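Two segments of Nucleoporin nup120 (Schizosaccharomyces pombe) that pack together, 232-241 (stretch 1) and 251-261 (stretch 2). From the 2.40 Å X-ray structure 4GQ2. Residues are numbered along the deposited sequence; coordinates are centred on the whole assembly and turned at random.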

# COMPACT_ATOMS: atom_id res chain seq x y z
N TYR A 232 36.72 11.72 -40.08
CA TYR A 232 36.57 10.72 -41.13
C TYR A 232 36.73 9.29 -40.60
O TYR A 232 37.56 9.04 -39.73
CB TYR A 232 37.59 10.98 -42.25
CG TYR A 232 37.75 9.84 -43.22
CD1 TYR A 232 36.77 9.58 -44.18
CD2 TYR A 232 38.86 9.00 -43.16
CE1 TYR A 232 36.89 8.52 -45.06
CE2 TYR A 232 38.99 7.93 -44.03
CZ TYR A 232 38.01 7.70 -44.98
OH TYR A 232 38.13 6.66 -45.86
N ARG A 233 35.96 8.36 -41.16
CA ARG A 233 35.91 6.98 -40.64
C ARG A 233 36.38 5.94 -41.65
O ARG A 233 35.88 5.87 -42.77
CB ARG A 233 34.48 6.65 -40.18
CG ARG A 233 33.79 7.75 -39.40
CD ARG A 233 32.53 7.23 -38.74
NE ARG A 233 32.84 6.26 -37.69
CZ ARG A 233 31.92 5.55 -37.04
NH1 ARG A 233 30.64 5.69 -37.34
NH2 ARG A 233 32.30 4.69 -36.10
N SER A 234 37.34 5.11 -41.23
CA SER A 234 37.91 4.08 -42.10
C SER A 234 36.99 2.86 -42.24
O SER A 234 36.19 2.59 -41.35
CB SER A 234 39.31 3.67 -41.61
OG SER A 234 39.25 2.86 -40.45
N PRO A 235 37.09 2.12 -43.36
CA PRO A 235 36.17 1.00 -43.56
C PRO A 235 36.32 -0.13 -42.54
O PRO A 235 35.38 -0.91 -42.33
CB PRO A 235 36.51 0.50 -44.97
CG PRO A 235 37.11 1.69 -45.64
CD PRO A 235 37.91 2.37 -44.57
N ASN A 236 37.49 -0.22 -41.89
CA ASN A 236 37.70 -1.24 -40.87
C ASN A 236 37.24 -0.83 -39.45
O ASN A 236 37.36 -1.62 -38.50
CB ASN A 236 39.16 -1.73 -40.88
CG ASN A 236 40.16 -0.64 -40.52
OD1 ASN A 236 40.12 0.46 -41.08
ND2 ASN A 236 41.06 -0.95 -39.59
N THR A 237 36.72 0.39 -39.32
CA THR A 237 36.15 0.89 -38.06
C THR A 237 35.14 -0.11 -37.49
O THR A 237 34.21 -0.54 -38.18
CB THR A 237 35.42 2.23 -38.25
OG1 THR A 237 36.26 3.15 -38.97
CG2 THR A 237 35.04 2.85 -36.90
N ILE A 238 35.34 -0.49 -36.22
CA ILE A 238 34.46 -1.45 -35.56
C ILE A 238 33.14 -0.76 -35.22
O ILE A 238 33.12 0.28 -34.56
CB ILE A 238 35.11 -2.04 -34.28
CG1 ILE A 238 36.55 -2.52 -34.55
CG2 ILE A 238 34.24 -3.14 -33.69
CD1 ILE A 238 36.66 -3.72 -35.47
N ILE A 239 32.05 -1.35 -35.69
CA ILE A 239 30.71 -0.82 -35.40
C ILE A 239 29.92 -1.72 -34.46
O ILE A 239 28.82 -1.38 -34.05
CB ILE A 239 29.91 -0.53 -36.69
CG1 ILE A 239 29.72 -1.81 -37.51
CG2 ILE A 239 30.58 0.57 -37.50
CD1 ILE A 239 28.52 -1.77 -38.44
N SER A 240 30.50 -2.88 -34.13
CA SER A 240 29.91 -3.84 -33.20
C SER A 240 30.92 -4.95 -32.92
O SER A 240 31.47 -5.54 -33.86
CB SER A 240 28.62 -4.43 -33.78
OG SER A 240 27.73 -4.84 -32.76
N MET A 241 31.17 -5.24 -31.65
CA MET A 241 32.07 -6.35 -31.28
C MET A 241 31.65 -7.08 -30.00
O MET A 241 31.16 -6.46 -29.06
CB MET A 241 33.53 -5.89 -31.19
CG MET A 241 33.81 -4.75 -30.22
SD MET A 241 35.58 -4.57 -29.90
CE MET A 241 35.60 -3.11 -28.86
N VAL A 251 34.56 -11.37 -31.91
CA VAL A 251 33.79 -11.26 -33.16
C VAL A 251 33.42 -9.81 -33.39
O VAL A 251 32.81 -9.16 -32.54
CB VAL A 251 32.52 -12.14 -33.15
CG1 VAL A 251 31.71 -11.93 -34.42
CG2 VAL A 251 32.89 -13.61 -33.02
N MET A 252 33.82 -9.30 -34.56
CA MET A 252 33.64 -7.89 -34.88
C MET A 252 32.92 -7.71 -36.21
O MET A 252 33.05 -8.53 -37.13
CB MET A 252 34.99 -7.17 -34.93
CG MET A 252 35.92 -7.52 -33.78
SD MET A 252 37.64 -7.06 -34.07
CE MET A 252 38.07 -8.07 -35.47
N LEU A 253 32.14 -6.63 -36.30
CA LEU A 253 31.54 -6.18 -37.54
C LEU A 253 32.10 -4.81 -37.90
O LEU A 253 32.18 -3.92 -37.04
CB LEU A 253 30.02 -6.15 -37.43
CG LEU A 253 29.22 -5.73 -38.67
CD1 LEU A 253 29.60 -6.55 -39.89
CD2 LEU A 253 27.74 -5.85 -38.39
N SER A 254 32.47 -4.64 -39.17
CA SER A 254 33.13 -3.41 -39.63
C SER A 254 32.16 -2.44 -40.30
O SER A 254 31.05 -2.81 -40.65
CB SER A 254 34.28 -3.74 -40.58
OG SER A 254 33.79 -4.38 -41.75
N LEU A 255 32.60 -1.19 -40.47
CA LEU A 255 31.81 -0.16 -41.15
C LEU A 255 31.47 -0.59 -42.58
O LEU A 255 30.41 -0.22 -43.10
CB LEU A 255 32.55 1.19 -41.14
CG LEU A 255 31.81 2.44 -41.63
CD1 LEU A 255 30.75 2.91 -40.63
CD2 LEU A 255 32.79 3.57 -41.93
N ASP A 256 32.36 -1.36 -43.21
CA ASP A 256 32.09 -1.91 -44.53
C ASP A 256 31.62 -3.38 -44.49
O ASP A 256 32.04 -4.21 -45.30
CB ASP A 256 33.29 -1.70 -45.49
CG ASP A 256 34.51 -2.54 -45.15
OD1 ASP A 256 34.59 -3.14 -44.05
OD2 ASP A 256 35.43 -2.61 -46.00
N TYR A 257 30.72 -3.67 -43.55
CA TYR A 257 29.96 -4.92 -43.50
C TYR A 257 30.79 -6.21 -43.64
O TYR A 257 30.42 -7.12 -44.38
CB TYR A 257 28.76 -4.89 -44.46
CG TYR A 257 28.80 -3.75 -45.47
CD1 TYR A 257 28.29 -2.49 -45.14
CD2 TYR A 257 29.37 -3.93 -46.73
CE1 TYR A 257 28.35 -1.44 -46.05
CE2 TYR A 257 29.43 -2.89 -47.64
CZ TYR A 257 28.91 -1.65 -47.30
OH TYR A 257 28.97 -0.61 -48.20
N LYS A 258 31.90 -6.27 -42.92
CA LYS A 258 32.70 -7.49 -42.81
C LYS A 258 32.56 -8.14 -41.43
O LYS A 258 32.79 -7.51 -40.40
CB LYS A 258 34.17 -7.20 -43.10
CG LYS A 258 34.63 -7.48 -44.53
CD LYS A 258 34.59 -6.24 -45.39
CE LYS A 258 35.33 -6.47 -46.70
NZ LYS A 258 35.12 -5.34 -47.65
N LEU A 259 32.20 -9.42 -41.42
CA LEU A 259 32.12 -10.20 -40.19
C LEU A 259 33.47 -10.87 -39.92
O LEU A 259 33.85 -11.82 -40.61
CB LEU A 259 30.98 -11.23 -40.26
CG LEU A 259 30.58 -12.01 -39.00
CD1 LEU A 259 30.19 -11.09 -37.85
CD2 LEU A 259 29.44 -12.97 -39.32
N LYS A 260 34.18 -10.37 -38.91
CA LYS A 260 35.55 -10.79 -38.62
C LYS A 260 35.66 -11.55 -37.30
O LYS A 260 35.02 -11.19 -36.31
CB LYS A 260 36.48 -9.58 -38.57
CG LYS A 260 36.24 -8.54 -39.66
CD LYS A 260 37.34 -7.50 -39.70
CE LYS A 260 37.10 -6.53 -40.85
NZ LYS A 260 38.22 -5.57 -41.04
N VAL A 261 36.49 -12.58 -37.30
CA VAL A 261 36.84 -13.31 -36.08
C VAL A 261 38.29 -13.03 -35.72
O VAL A 261 39.21 -13.37 -36.47
CB VAL A 261 36.65 -14.83 -36.26
CG1 VAL A 261 36.80 -15.54 -34.92
CG2 VAL A 261 35.30 -15.13 -36.87

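The two stretches run antiparallel and are joined by four backbone hydrogen bonds. At one end the pairing is regular: Ser-240 and Leu-253 form a hydrogen-bonded pair, with Leu-253 N 2.8 Å from Ser-240 O, and Met-241 and Met-252 form the adjoining non-hydrogen-bonded pair, their CA atoms 4.2 Å apart. Ile-239 N donates to Leu-253 O at 2.9 Å, so Leu-253 is bonded through both its amide and its carbonyl. Ile-238, however, lies opposite Ser-254, and the register therefore shifts by one: Ile-239 is the extra residue of a beta bulge. Its psi of -5° departs from the extended values of its neighbours, and the chain turns a corner there.

Beyond the bulge each stretch folds into a type I turn, Ser-234 to Thr-237 and Ser-254 to Tyr-257, and the two turns are linked by backbone bonds. Leu-255 N donates to Thr-237 O (2.9 Å) and Asp-256 N to Pro-235 O (3.2 Å). Proline suits the second position of its turn because its ring holds phi near -64°, and though it lacks an amide hydrogen its carbonyl remains free to accept.

Small polar side chains secure these turns from within. Thr-237 OG1 donates to Ser-234 O over a very short 2.4 Å, and Ser-234 OG donates to Asn-236 OD1 at 2.6 Å. In the second stretch Ser-254 OG accepts from Lys-258 N (2.9 Å) and donates to Asp-256 OD1 (2.7 Å), a double role to which a hydroxyl is well suited. Asp-256 OD2 also forms a salt bridge with Lys-258 NZ at 3.2 Å. The carboxylate nevertheless brings OD1 within 2.9 Å of Pro-235 O; both atoms are acceptors, so this approach is no hydrogen bond.

Apolar side chains flank the paired backbones and touch across them. Leu-255 has the largest area covered by the opposing stretch: its CD1 meets Ile-239 CG2 at 3.9 Å and lies obliquely beside the Arg-233 guanidinium, which is hydrogen-bonded elsewhere in the structure, while CD2 rests 3.9 Å from Arg-233 CB, at the aliphatic base of that side chain. Ile-239 also sets CD1 4.0 Å from Leu-253 CG, its branched side chain thus touching two leucines. Ser-240 and Leu-253 share one face of the sheet, their CB atoms 4.3 Å apart as the pairing dictates; the serine adds little bulk beyond CB, and its OG is hydrogen-bonded elsewhere in the structure. On the other face Met-241 CB packs 3.9 Å from Met-252 CG. The long, flexible Met-252 also reaches Ile-238, its SD lying 3.8 Å from Ile-238 CD1.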